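PDB 5WCE: beta sliding clamp from Caulobacter crescentus, which forms a ring-shaped head-to-tail homodimer around DNA and probably tethers DNA polymerases and other proteins to it, giving them processivity. Local coordinates for residues R259-R263 against K371-M375. Sequence-based numbering, arbitrary orientation.
Sequences RVIPR and KYVLM
V373 projects from its strand toward the loop at V260-P262, and its two methyls divide the work. CG2 is the busier one: it meets I261 CG1 at 3.9 Å and the CD methylene of the P262 ring at 4.1 Å. CG1, placed anti to the backbone N (chi1 -173°), turns instead to the V260 carbonyl, 4.1 Å from its O. I261 uses both of its branches. CG1 is set beside the backbone N (chi1 -63°) and crosses V373 at a slant, which leaves CG2, anti to that N, for the aliphatic part of K371, 4.2 Å from K371 CD; the lysine chain runs extended at about a right angle to the isoleucine and bends only at its last torsion, before NZ. In one of its two conformers M375 may bring SD to 4.5 Å from V260 CG1, a doubtful contact. No hydrogen bond joins 259-263 to 371-375; the two are held by van der Waals contact, mostly between apolar side chains. The strand owes its position to its neighbours: K371 and V373 pair through their backbones with L191 and L189, Y372 and L374 with V362 and T360. L189, L191 and L361 also touch I261, extending the apolar surface that the loop lies on. On the reverse face, Y372 and L374 pack on helix 334-343. The loop that leads into strand 267-272 thus lies across one face of an antiparallel sheet whose other face carries helices, the arrangement of the sliding-clamp fold, at the junction of the central and C-terminal domains.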
ATOM      1  N   ARG A 259     -25.729  15.764 -25.226  1.00 48.36           N
ATOM      2  CA  ARG A 259     -25.792  17.239 -25.158  1.00 49.69           C
ATOM      3  C   ARG A 259     -24.535  17.897 -24.592  1.00 47.99           C
ATOM      4  O   ARG A 259     -24.267  19.081 -24.819  1.00 48.51           O
ATOM      5  CB  ARG A 259     -27.012  17.674 -24.322  1.00 52.41           C
ATOM      6  N   VAL A 260     -23.766  17.107 -23.863  1.00 46.35           N
ATOM      7  CA  VAL A 260     -22.551  17.534 -23.200  1.00 44.24           C
ATOM      8  C   VAL A 260     -21.320  17.312 -24.097  1.00 39.81           C
ATOM      9  O   VAL A 260     -20.302  17.968 -23.921  1.00 40.90           O
ATOM     10  CB  VAL A 260     -22.368  16.742 -21.877  1.00 45.65           C
ATOM     11  CG1 VAL A 260     -21.202  17.311 -21.076  1.00 45.49           C
ATOM     12  CG2 VAL A 260     -23.656  16.792 -21.041  1.00 48.17           C
ATOM     13  N   ILE A 261     -21.395  16.348 -25.015  1.00 35.13           N
ATOM     14  CA  ILE A 261     -20.260  15.977 -25.829  1.00 31.37           C
ATOM     15  C   ILE A 261     -20.243  16.932 -26.999  1.00 30.82           C
ATOM     16  O   ILE A 261     -21.129  16.886 -27.868  1.00 29.08           O
ATOM     17  CB  ILE A 261     -20.273  14.508 -26.321  1.00 30.26           C
ATOM     18  CG1 ILE A 261     -20.217  13.571 -25.113  1.00 30.23           C
ATOM     19  CG2 ILE A 261     -19.093  14.271 -27.270  1.00 30.56           C
ATOM     20  CD1 ILE A 261     -20.128  12.098 -25.445  1.00 30.82           C
ATOM     21  N   PRO A 262     -19.241  17.814 -27.023  1.00 28.39           N
ATOM     22  CA  PRO A 262     -19.210  18.822 -28.091  1.00 29.76           C
ATOM     23  C   PRO A 262     -19.001  18.246 -29.499  1.00 30.79           C
ATOM     24  O   PRO A 262     -18.113  17.417 -29.716  1.00 31.08           O
ATOM     25  CB  PRO A 262     -18.051  19.745 -27.692  1.00 28.18           C
ATOM     26  CG  PRO A 262     -17.259  19.014 -26.665  1.00 28.48           C
ATOM     27  CD  PRO A 262     -18.000  17.769 -26.237  1.00 27.82           C
ATOM     28  N   ARG A 263     -19.807  18.702 -30.456  1.00 33.97           N
ATOM     29  CA  ARG A 263     -19.706  18.229 -31.850  1.00 35.12           C
ATOM     30  C   ARG A 263     -19.016  19.201 -32.752  1.00 33.88           C
ATOM     31  O   ARG A 263     -18.466  18.791 -33.773  1.00 35.18           O
ATOM     32  CB  ARG A 263     -21.096  17.990 -32.420  1.00 39.35           C
ATOM     33  CG  ARG A 263     -21.868  16.888 -31.731  1.00 41.11           C
ATOM     34  CD  ARG A 263     -23.298  16.827 -32.283  1.00 46.15           C
ATOM     35  NE  ARG A 263     -23.940  15.612 -31.792  1.00 48.09           N
ATOM     36  N   LYS A 371     -14.126   8.728 -26.607  1.00 19.00           N
ATOM     37  CA  LYS A 371     -14.203  10.192 -26.508  1.00 19.61           C
ATOM     38  C   LYS A 371     -14.032  10.572 -25.056  1.00 19.32           C
ATOM     39  O   LYS A 371     -14.636   9.945 -24.155  1.00 18.45           O
ATOM     40  CB  LYS A 371     -15.541  10.737 -27.063  1.00 20.57           C
ATOM     41  CG  LYS A 371     -15.717  10.523 -28.548  1.00 22.28           C
ATOM     42  CD  LYS A 371     -17.064  11.075 -29.037  1.00 24.44           C
ATOM     43  CE  LYS A 371     -17.348  10.853 -30.531  0.50 25.11           C
ATOM     44  NZ  LYS A 371     -17.970   9.535 -30.818  0.50 25.62           N
ATOM     45  N   TYR A 372     -13.255  11.641 -24.799  1.00 18.46           N
ATOM     46  CA  TYR A 372     -13.182  12.220 -23.458  1.00 17.69           C
ATOM     47  C   TYR A 372     -13.608  13.707 -23.485  1.00 17.76           C
ATOM     48  O   TYR A 372     -13.358  14.433 -24.463  1.00 16.56           O
ATOM     49  CB  TYR A 372     -11.806  12.085 -22.867  1.00 17.70           C
ATOM     50  CG  TYR A 372     -11.426  10.635 -22.804  1.00 18.73           C
ATOM     51  CD1 TYR A 372     -11.907   9.824 -21.777  1.00 19.08           C
ATOM     52  CD2 TYR A 372     -10.679  10.058 -23.809  1.00 18.37           C
ATOM     53  CE1 TYR A 372     -11.609   8.459 -21.771  1.00 18.80           C
ATOM     54  CE2 TYR A 372     -10.425   8.688 -23.817  1.00 19.44           C
ATOM     55  CZ  TYR A 372     -10.906   7.921 -22.760  1.00 19.59           C
ATOM     56  OH  TYR A 372     -10.644   6.541 -22.713  1.00 21.90           O
ATOM     57  N   VAL A 373     -14.303  14.091 -22.440  1.00 17.99           N
ATOM     58  CA  VAL A 373     -14.776  15.446 -22.272  1.00 19.05           C
ATOM     59  C   VAL A 373     -14.204  15.954 -20.922  1.00 18.58           C
ATOM     60  O   VAL A 373     -14.333  15.283 -19.853  1.00 18.27           O
ATOM     61  CB  VAL A 373     -16.302  15.598 -22.294  1.00 19.90           C
ATOM     62  CG1 VAL A 373     -16.694  17.067 -22.281  1.00 20.67           C
ATOM     63  CG2 VAL A 373     -16.908  14.953 -23.535  1.00 20.87           C
ATOM     64  N   LEU A 374     -13.559  17.114 -21.007  1.00 18.67           N
ATOM     65  CA  LEU A 374     -13.088  17.882 -19.848  1.00 19.44           C
ATOM     66  C   LEU A 374     -13.864  19.177 -19.741  1.00 19.49           C
ATOM     67  O   LEU A 374     -14.079  19.843 -20.758  1.00 18.60           O
ATOM     68  CB  LEU A 374     -11.612  18.239 -19.977  1.00 20.18           C
ATOM     69  CG  LEU A 374     -10.671  17.027 -19.967  1.00 21.00           C
ATOM     70  CD1 LEU A 374      -9.294  17.401 -20.520  1.00 21.67           C
ATOM     71  CD2 LEU A 374     -10.612  16.436 -18.585  1.00 21.83           C
ATOM     72  N   MET A 375     -14.264  19.480 -18.500  1.00 19.94           N
ATOM     73  CA  MET A 375     -15.013  20.679 -18.208  0.60 21.47           C
ATOM     74  C   MET A 375     -14.036  21.734 -17.672  1.00 21.01           C
ATOM     75  O   MET A 375     -13.259  21.466 -16.771  1.00 19.31           O
ATOM     76  CB  MET A 375     -16.112  20.367 -17.221  0.60 23.50           C
ATOM     77  CG  MET A 375     -17.015  19.212 -17.713  0.60 25.00           C
ATOM     78  SD  MET A 375     -17.781  19.579 -19.306  0.60 28.31           S
ATOM     79  CE  MET A 375     -18.790  20.943 -18.739  0.60 29.56           C
TER